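Local coordinates for gene activator AphA (Vibrio cholerae, PDB 1YG2), which activates virulence gene expression in Vibrio cholerae, probably by binding promoter DNA through a winged-helix domain of the PadR-like family, at residues S2-R14 with W33-M47. Sequence-based numbering, arbitrary orientation.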
ATOM      1  N   SER A   2      12.545  -8.299   3.599  1.00 39.08           N
ATOM      2  CA  SER A   2      12.571  -8.202   2.115  1.00 38.31           C
ATOM      3  C   SER A   2      12.614  -9.591   1.475  1.00 35.95           C
ATOM      4  O   SER A   2      12.413 -10.595   2.150  1.00 36.48           O
ATOM      5  CB  SER A   2      13.773  -7.359   1.677  1.00 41.78           C
ATOM      6  OG  SER A   2      14.933  -7.721   2.401  1.00 46.20           O
ATOM      7  N   LEU A   3      12.870  -9.646   0.175  1.00 34.84           N
ATOM      8  CA  LEU A   3      12.896 -10.919  -0.540  1.00 34.75           C
ATOM      9  C   LEU A   3      13.750 -12.001   0.115  1.00 33.28           C
ATOM     10  O   LEU A   3      13.314 -13.145   0.270  1.00 31.63           O
ATOM     11  CB  LEU A   3      13.365 -10.704  -1.979  1.00 33.36           C
ATOM     12  CG  LEU A   3      13.498 -11.959  -2.850  1.00 39.12           C
ATOM     13  CD1 LEU A   3      12.207 -12.776  -2.794  1.00 38.17           C
ATOM     14  CD2 LEU A   3      13.817 -11.546  -4.296  1.00 38.96           C
ATOM     15  N   PRO A   4      14.985 -11.657   0.511  1.00 32.84           N
ATOM     16  CA  PRO A   4      15.775 -12.714   1.132  1.00 32.38           C
ATOM     17  C   PRO A   4      15.163 -13.247   2.423  1.00 33.20           C
ATOM     18  O   PRO A   4      15.283 -14.436   2.721  1.00 34.08           O
ATOM     19  CB  PRO A   4      17.154 -12.068   1.320  1.00 33.79           C
ATOM     20  CG  PRO A   4      16.874 -10.587   1.351  1.00 34.50           C
ATOM     21  CD  PRO A   4      15.768 -10.418   0.334  1.00 33.38           C
ATOM     22  N   HIS A   5      14.497 -12.394   3.192  1.00 33.55           N
ATOM     23  CA  HIS A   5      13.895 -12.884   4.432  1.00 34.31           C
ATOM     24  C   HIS A   5      12.701 -13.774   4.110  1.00 31.22           C
ATOM     25  O   HIS A   5      12.409 -14.732   4.823  1.00 32.71           O
ATOM     26  CB  HIS A   5      13.469 -11.725   5.328  1.00 33.80           C
ATOM     27  CG  HIS A   5      14.564 -10.750   5.592  1.00 35.72           C
ATOM     28  ND1 HIS A   5      14.676  -9.553   4.910  1.00 36.65           N
ATOM     29  CD2 HIS A   5      15.655 -10.829   6.390  1.00 32.58           C
ATOM     30  CE1 HIS A   5      15.788  -8.945   5.273  1.00 35.70           C
ATOM     31  NE2 HIS A   5      16.404  -9.700   6.171  1.00 36.00           N
ATOM     32  N   VAL A   6      12.013 -13.453   3.026  1.00 32.47           N
ATOM     33  CA  VAL A   6      10.872 -14.249   2.608  1.00 32.72           C
ATOM     34  C   VAL A   6      11.395 -15.637   2.245  1.00 32.84           C
ATOM     35  O   VAL A   6      10.765 -16.643   2.547  1.00 34.04           O
ATOM     36  CB  VAL A   6      10.171 -13.601   1.401  1.00 33.51           C
ATOM     37  CG1 VAL A   6       9.110 -14.552   0.830  1.00 35.79           C
ATOM     38  CG2 VAL A   6       9.531 -12.276   1.844  1.00 29.25           C
ATOM     39  N   ILE A   7      12.570 -15.680   1.622  1.00 34.91           N
ATOM     40  CA  ILE A   7      13.199 -16.939   1.234  1.00 34.33           C
ATOM     41  C   ILE A   7      13.771 -17.657   2.459  1.00 35.79           C
ATOM     42  O   ILE A   7      13.641 -18.878   2.590  1.00 37.79           O
ATOM     43  CB  ILE A   7      14.317 -16.687   0.220  1.00 36.44           C
ATOM     44  CG1 ILE A   7      13.720 -16.082  -1.053  1.00 35.86           C
ATOM     45  CG2 ILE A   7      15.046 -17.980  -0.087  1.00 35.49           C
ATOM     46  CD1 ILE A   7      14.763 -15.531  -2.012  1.00 34.48           C
ATOM     47  N   LEU A   8      14.396 -16.914   3.363  1.00 32.39           N
ATOM     48  CA  LEU A   8      14.946 -17.534   4.564  1.00 35.01           C
ATOM     49  C   LEU A   8      13.846 -18.215   5.379  1.00 35.25           C
ATOM     50  O   LEU A   8      14.059 -19.270   5.983  1.00 35.89           O
ATOM     51  CB  LEU A   8      15.666 -16.488   5.422  1.00 33.68           C
ATOM     52  CG  LEU A   8      16.999 -15.947   4.872  1.00 35.54           C
ATOM     53  CD1 LEU A   8      17.637 -14.977   5.857  1.00 36.04           C
ATOM     54  CD2 LEU A   8      17.945 -17.103   4.648  1.00 35.59           C
ATOM     55  N   THR A   9      12.666 -17.606   5.400  1.00 35.64           N
ATOM     56  CA  THR A   9      11.535 -18.154   6.148  1.00 35.12           C
ATOM     57  C   THR A   9      11.206 -19.554   5.651  1.00 35.82           C
ATOM     58  O   THR A   9      10.985 -20.477   6.434  1.00 37.01           O
ATOM     59  CB  THR A   9      10.286 -17.277   5.979  1.00 36.86           C
ATOM     60  OG1 THR A   9      10.589 -15.940   6.392  1.00 35.05           O
ATOM     61  CG2 THR A   9       9.130 -17.826   6.815  1.00 37.12           C
ATOM     62  N   VAL A  10      11.169 -19.712   4.339  1.00 37.20           N
ATOM     63  CA  VAL A  10      10.880 -21.013   3.767  1.00 38.50           C
ATOM     64  C   VAL A  10      11.888 -22.030   4.296  1.00 40.08           C
ATOM     65  O   VAL A  10      11.517 -23.065   4.843  1.00 40.34           O
ATOM     66  CB  VAL A  10      10.985 -20.971   2.230  1.00 38.10           C
ATOM     67  CG1 VAL A  10      10.761 -22.362   1.652  1.00 39.66           C
ATOM     68  CG2 VAL A  10       9.982 -19.990   1.666  1.00 37.63           C
ATOM     69  N   LEU A  11      13.167 -21.712   4.144  1.00 40.12           N
ATOM     70  CA  LEU A  11      14.233 -22.605   4.570  1.00 40.52           C
ATOM     71  C   LEU A  11      14.308 -22.833   6.066  1.00 40.92           C
ATOM     72  O   LEU A  11      14.920 -23.794   6.512  1.00 42.05           O
ATOM     73  CB  LEU A  11      15.585 -22.086   4.054  1.00 40.41           C
ATOM     74  CG  LEU A  11      15.694 -22.066   2.525  1.00 40.88           C
ATOM     75  CD1 LEU A  11      16.983 -21.389   2.089  1.00 41.10           C
ATOM     76  CD2 LEU A  11      15.641 -23.502   1.998  1.00 43.04           C
ATOM     77  N   SER A  12      13.694 -21.960   6.851  1.00 43.81           N
ATOM     78  CA  SER A  12      13.745 -22.138   8.298  1.00 48.65           C
ATOM     79  C   SER A  12      12.949 -23.349   8.774  1.00 49.58           C
ATOM     80  O   SER A  12      13.204 -23.875   9.852  1.00 48.21           O
ATOM     81  CB  SER A  12      13.240 -20.886   9.012  1.00 50.53           C
ATOM     82  OG  SER A  12      14.124 -19.808   8.787  1.00 54.22           O
ATOM     83  N   THR A  13      11.977 -23.786   7.983  1.00 51.99           N
ATOM     84  CA  THR A  13      11.191 -24.948   8.372  1.00 56.08           C
ATOM     85  C   THR A  13      11.861 -26.222   7.853  1.00 56.55           C
ATOM     86  O   THR A  13      11.918 -27.223   8.561  1.00 58.09           O
ATOM     87  CB  THR A  13       9.753 -24.859   7.833  1.00 56.74           C
ATOM     88  OG1 THR A  13       9.774 -24.846   6.404  1.00 62.10           O
ATOM     89  CG2 THR A  13       9.090 -23.592   8.314  1.00 58.56           C
ATOM     90  N   ARG A  14      12.388 -26.174   6.632  1.00 56.82           N
ATOM     91  CA  ARG A  14      13.061 -27.332   6.045  1.00 56.90           C
ATOM     92  C   ARG A  14      13.911 -26.957   4.837  1.00 54.79           C
ATOM     93  O   ARG A  14      13.682 -25.927   4.201  1.00 53.12           O
ATOM     94  CB  ARG A  14      12.030 -28.380   5.613  1.00 61.35           C
ATOM     95  CG  ARG A  14      10.940 -27.841   4.690  1.00 66.32           C
ATOM     96  CD  ARG A  14      10.024 -28.959   4.187  1.00 74.13           C
ATOM     97  NE  ARG A  14       8.839 -28.451   3.493  1.00 79.87           N
ATOM     98  CZ  ARG A  14       7.974 -29.213   2.824  1.00 82.59           C
ATOM     99  NH1 ARG A  14       8.154 -30.529   2.750  1.00 83.65           N
ATOM    100  NH2 ARG A  14       6.923 -28.659   2.228  1.00 83.84           N
ATOM    101  N   TRP A  33       3.702 -11.718  -1.498  1.00 38.86           N
ATOM    102  CA  TRP A  33       4.972 -11.263  -2.031  1.00 40.26           C
ATOM    103  C   TRP A  33       5.148 -11.705  -3.478  1.00 41.14           C
ATOM    104  O   TRP A  33       5.242 -12.890  -3.780  1.00 39.03           O
ATOM    105  CB  TRP A  33       6.130 -11.769  -1.166  1.00 40.10           C
ATOM    106  CG  TRP A  33       7.358 -10.964  -1.354  1.00 40.26           C
ATOM    107  CD1 TRP A  33       8.247 -11.047  -2.386  1.00 43.38           C
ATOM    108  CD2 TRP A  33       7.791  -9.878  -0.540  1.00 42.22           C
ATOM    109  NE1 TRP A  33       9.208 -10.074  -2.265  1.00 42.94           N
ATOM    110  CE2 TRP A  33       8.950  -9.337  -1.134  1.00 43.99           C
ATOM    111  CE3 TRP A  33       7.310  -9.298   0.644  1.00 43.35           C
ATOM    112  CZ2 TRP A  33       9.640  -8.251  -0.592  1.00 44.08           C
ATOM    113  CZ3 TRP A  33       7.993  -8.215   1.187  1.00 44.59           C
ATOM    114  CH2 TRP A  33       9.146  -7.704   0.567  1.00 45.14           C
ATOM    115  N   LYS A  34       5.201 -10.723  -4.366  1.00 43.50           N
ATOM    116  CA  LYS A  34       5.346 -10.973  -5.785  1.00 46.41           C
ATOM    117  C   LYS A  34       6.807 -10.922  -6.227  1.00 47.00           C
ATOM    118  O   LYS A  34       7.466  -9.892  -6.100  1.00 47.72           O
ATOM    119  CB  LYS A  34       4.522  -9.933  -6.551  1.00 51.49           C
ATOM    120  CG  LYS A  34       4.374 -10.178  -8.039  1.00 54.90           C
ATOM    121  CD  LYS A  34       5.400  -9.410  -8.852  1.00 59.15           C
ATOM    122  CE  LYS A  34       4.983  -9.365 -10.320  1.00 60.03           C
ATOM    123  NZ  LYS A  34       3.635  -8.729 -10.480  1.00 61.21           N
ATOM    124  N   ALA A  35       7.310 -12.043  -6.735  1.00 45.15           N
ATOM    125  CA  ALA A  35       8.686 -12.126  -7.226  1.00 45.47           C
ATOM    126  C   ALA A  35       8.761 -13.203  -8.306  1.00 45.14           C
ATOM    127  O   ALA A  35       8.120 -14.242  -8.186  1.00 44.03           O
ATOM    128  CB  ALA A  35       9.648 -12.465  -6.077  1.00 41.86           C
ATOM    129  N   SER A  36       9.537 -12.963  -9.358  1.00 47.19           N
ATOM    130  CA  SER A  36       9.669 -13.949 -10.438  1.00 48.87           C
ATOM    131  C   SER A  36      10.698 -15.017 -10.099  1.00 50.31           C
ATOM    132  O   SER A  36      11.597 -14.788  -9.292  1.00 49.59           O
ATOM    133  CB  SER A  36      10.104 -13.268 -11.728  1.00 47.99           C
ATOM    134  OG  SER A  36      11.419 -12.754 -11.602  1.00 49.54           O
ATOM    135  N   HIS A  37      10.564 -16.185 -10.721  1.00 54.58           N
ATOM    136  CA  HIS A  37      11.503 -17.283 -10.505  1.00 57.03           C
ATOM    137  C   HIS A  37      12.912 -16.731 -10.677  1.00 58.34           C
ATOM    138  O   HIS A  37      13.836 -17.094  -9.949  1.00 58.57           O
ATOM    139  CB  HIS A  37      11.264 -18.400 -11.530  1.00 60.17           C
ATOM    140  CG  HIS A  37      10.215 -19.388 -11.125  1.00 63.70           C
ATOM    141  ND1 HIS A  37       8.954 -19.013 -10.706  1.00 66.11           N
ATOM    142  CD2 HIS A  37      10.236 -20.741 -11.076  1.00 65.97           C
ATOM    143  CE1 HIS A  37       8.248 -20.090 -10.416  1.00 66.31           C
ATOM    144  NE2 HIS A  37       9.002 -21.154 -10.630  1.00 66.53           N
ATOM    145  N   GLN A  38      13.055 -15.837 -11.650  1.00 59.32           N
ATOM    146  CA  GLN A  38      14.333 -15.213 -11.947  1.00 60.85           C
ATOM    147  C   GLN A  38      14.858 -14.521 -10.694  1.00 58.49           C
ATOM    148  O   GLN A  38      15.864 -14.934 -10.116  1.00 59.30           O
ATOM    149  CB  GLN A  38      14.154 -14.193 -13.070  1.00 64.44           C
ATOM    150  CG  GLN A  38      15.223 -14.243 -14.148  1.00 70.81           C
ATOM    151  CD  GLN A  38      16.614 -13.953 -13.617  1.00 73.68           C
ATOM    152  OE1 GLN A  38      17.192 -14.753 -12.880  1.00 75.85           O
ATOM    153  NE2 GLN A  38      17.161 -12.802 -13.992  1.00 76.09           N
ATOM    154  N   GLN A  39      14.157 -13.467 -10.286  1.00 55.85           N
ATOM    155  CA  GLN A  39      14.514 -12.693  -9.107  1.00 51.73           C
ATOM    156  C   GLN A  39      14.856 -13.615  -7.945  1.00 49.12           C
ATOM    157  O   GLN A  39      15.825 -13.383  -7.223  1.00 48.41           O
ATOM    158  CB  GLN A  39      13.353 -11.785  -8.705  1.00 52.35           C
ATOM    159  CG  GLN A  39      12.923 -10.806  -9.778  1.00 54.90           C
ATOM    160  CD  GLN A  39      11.671 -10.036  -9.394  1.00 56.59           C
ATOM    161  OE1 GLN A  39      10.615 -10.620  -9.147  1.00 56.39           O
ATOM    162  NE2 GLN A  39      11.784  -8.715  -9.349  1.00 58.94           N
ATOM    163  N   VAL A  40      14.061 -14.666  -7.775  1.00 45.81           N
ATOM    164  CA  VAL A  40      14.279 -15.616  -6.698  1.00 43.87           C
ATOM    165  C   VAL A  40      15.635 -16.312  -6.820  1.00 45.14           C
ATOM    166  O   VAL A  40      16.408 -16.335  -5.856  1.00 42.30           O
ATOM    167  CB  VAL A  40      13.151 -16.655  -6.650  1.00 41.64           C
ATOM    168  CG1 VAL A  40      13.473 -17.735  -5.637  1.00 39.76           C
ATOM    169  CG2 VAL A  40      11.847 -15.965  -6.274  1.00 41.22           C
ATOM    170  N   TYR A  41      15.928 -16.863  -7.997  1.00 46.00           N
ATOM    171  CA  TYR A  41      17.208 -17.535  -8.216  1.00 46.86           C
ATOM    172  C   TYR A  41      18.358 -16.563  -8.006  1.00 46.84           C
ATOM    173  O   TYR A  41      19.365 -16.901  -7.391  1.00 48.67           O
ATOM    174  CB  TYR A  41      17.273 -18.123  -9.625  1.00 45.95           C
ATOM    175  CG  TYR A  41      16.528 -19.421  -9.728  1.00 46.74           C
ATOM    176  CD1 TYR A  41      15.498 -19.591 -10.653  1.00 47.75           C
ATOM    177  CD2 TYR A  41      16.813 -20.470  -8.860  1.00 47.28           C
ATOM    178  CE1 TYR A  41      14.763 -20.774 -10.704  1.00 45.36           C
ATOM    179  CE2 TYR A  41      16.089 -21.653  -8.905  1.00 49.52           C
ATOM    180  CZ  TYR A  41      15.065 -21.795  -9.825  1.00 47.65           C
ATOM    181  OH  TYR A  41      14.336 -22.957  -9.846  1.00 51.47           O
ATOM    182  N   ARG A  42      18.202 -15.352  -8.512  1.00 47.52           N
ATOM    183  CA  ARG A  42      19.239 -14.351  -8.350  1.00 49.16           C
ATOM    184  C   ARG A  42      19.480 -14.044  -6.870  1.00 48.33           C
ATOM    185  O   ARG A  42      20.628 -13.923  -6.443  1.00 48.02           O
ATOM    186  CB  ARG A  42      18.863 -13.082  -9.121  1.00 52.72           C
ATOM    187  CG  ARG A  42      18.978 -13.254 -10.640  1.00 59.08           C
ATOM    188  CD  ARG A  42      18.658 -11.971 -11.405  1.00 63.64           C
ATOM    189  NE  ARG A  42      17.242 -11.624 -11.328  1.00 69.13           N
ATOM    190  CZ  ARG A  42      16.670 -10.651 -12.032  1.00 71.17           C
ATOM    191  NH1 ARG A  42      17.394  -9.926 -12.872  1.00 74.24           N
ATOM    192  NH2 ARG A  42      15.372 -10.406 -11.904  1.00 73.10           N
ATOM    193  N   GLU A  43      18.406 -13.946  -6.088  1.00 45.26           N
ATOM    194  CA  GLU A  43      18.533 -13.652  -4.664  1.00 44.87           C
ATOM    195  C   GLU A  43      19.187 -14.822  -3.949  1.00 42.86           C
ATOM    196  O   GLU A  43      20.035 -14.628  -3.087  1.00 42.29           O
ATOM    197  CB  GLU A  43      17.164 -13.368  -4.041  1.00 45.57           C
ATOM    198  CG  GLU A  43      17.222 -12.780  -2.639  1.00 49.19           C
ATOM    199  CD  GLU A  43      18.002 -11.471  -2.581  1.00 51.63           C
ATOM    200  OE1 GLU A  43      17.851 -10.645  -3.501  1.00 52.65           O
ATOM    201  OE2 GLU A  43      18.759 -11.259  -1.611  1.00 53.77           O
ATOM    202  N   LEU A  44      18.784 -16.035  -4.307  1.00 42.02           N
ATOM    203  CA  LEU A  44      19.361 -17.229  -3.706  1.00 42.70           C
ATOM    204  C   LEU A  44      20.865 -17.236  -3.940  1.00 43.44           C
ATOM    205  O   LEU A  44      21.643 -17.668  -3.091  1.00 42.39           O
ATOM    206  CB  LEU A  44      18.753 -18.482  -4.330  1.00 41.82           C
ATOM    207  CG  LEU A  44      17.602 -19.137  -3.567  1.00 42.93           C
ATOM    208  CD1 LEU A  44      17.042 -20.278  -4.415  1.00 41.61           C
ATOM    209  CD2 LEU A  44      18.092 -19.651  -2.203  1.00 36.73           C
ATOM    210  N   ASN A  45      21.259 -16.756  -5.114  1.00 44.77           N
ATOM    211  CA  ASN A  45      22.663 -16.681  -5.494  1.00 45.72           C
ATOM    212  C   ASN A  45      23.392 -15.712  -4.562  1.00 44.30           C
ATOM    213  O   ASN A  45      24.412 -16.059  -3.971  1.00 42.97           O
ATOM    214  CB  ASN A  45      22.771 -16.206  -6.945  1.00 47.92           C
ATOM    215  CG  ASN A  45      24.180 -16.248  -7.463  1.00 50.43           C
ATOM    216  OD1 ASN A  45      24.736 -17.323  -7.694  1.00 53.76           O
ATOM    217  ND2 ASN A  45      24.777 -15.080  -7.649  1.00 49.74           N
ATOM    218  N   LYS A  46      22.862 -14.498  -4.435  1.00 44.35           N
ATOM    219  CA  LYS A  46      23.457 -13.485  -3.562  1.00 43.66           C
ATOM    220  C   LYS A  46      23.524 -13.982  -2.132  1.00 40.47           C
ATOM    221  O   LYS A  46      24.476 -13.699  -1.410  1.00 40.17           O
ATOM    222  CB  LYS A  46      22.652 -12.177  -3.595  1.00 48.39           C
ATOM    223  CG  LYS A  46      22.874 -11.312  -4.835  1.00 56.64           C
ATOM    224  CD  LYS A  46      22.288  -9.895  -4.661  1.00 61.29           C
ATOM    225  CE  LYS A  46      22.744  -8.962  -5.800  1.00 66.65           C
ATOM    226  NZ  LYS A  46      22.213  -7.560  -5.701  1.00 66.37           N
ATOM    227  N   MET A  47      22.510 -14.730  -1.718  1.00 39.18           N
ATOM    228  CA  MET A  47      22.473 -15.263  -0.357  1.00 38.57           C
ATOM    229  C   MET A  47      23.549 -16.309  -0.097  1.00 38.01           C
ATOM    230  O   MET A  47      23.996 -16.502   1.050  1.00 35.92           O
ATOM    231  CB  MET A  47      21.101 -15.855  -0.075  1.00 35.95           C
ATOM    232  CG  MET A  47      20.060 -14.790   0.192  1.00 40.24           C
ATOM    233  SD  MET A  47      18.384 -15.420   0.160  1.00 44.65           S
ATOM    234  CE  MET A  47      18.368 -16.312   1.637  1.00 43.29           C
TER
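Ile7 is the knob of this interface, set into a hole made by Val40, Glu43, Leu44 and Met47 where the segments 3-13 and 37-47 of two helices cross almost at right angles (82°). Its two branches divide the work: CD1 rests 3.7 Å from Glu43 CG, while CG2, anti to the backbone N, faces Leu44 CD2 at 4.1 Å. A beta-branched aliphatic chain suits the place, being stiff and wide enough to meet several walls. Phe25 of helix 18-25 also packs on Ile7, and Val53 of strand 53-55 on Met47, which ties the pair into the winged-helix core.

A second close patch surrounds Trp33, whose broad indole spans Val6, Leu3 and the first backbone atoms. Compact Val6 lays CG2 over one face, 4.1 Å from the six-membered ring's centroid, a CH-pi contact; Leu3 N approaches Trp33 CZ2 obliquely at 3.6 Å. Arg93 of the second subunit packs on Trp33 too.

The looser side is at the start of helix 3-13, where Leu3, Pro4 and Glu43 are partly exposed. The bend of Glu43 at chi2 (58°) lays its methylenes against Leu3 and Ile7 and brings OE2 3.4 Å from CB of Pro4, whose rigid ring fits a first helical turn. A Ser36-Gln39 capping box begins helix 37-49, which presents Glu43. Because hydrogen bonds do not join the segments, shape and apolar burial hold them together.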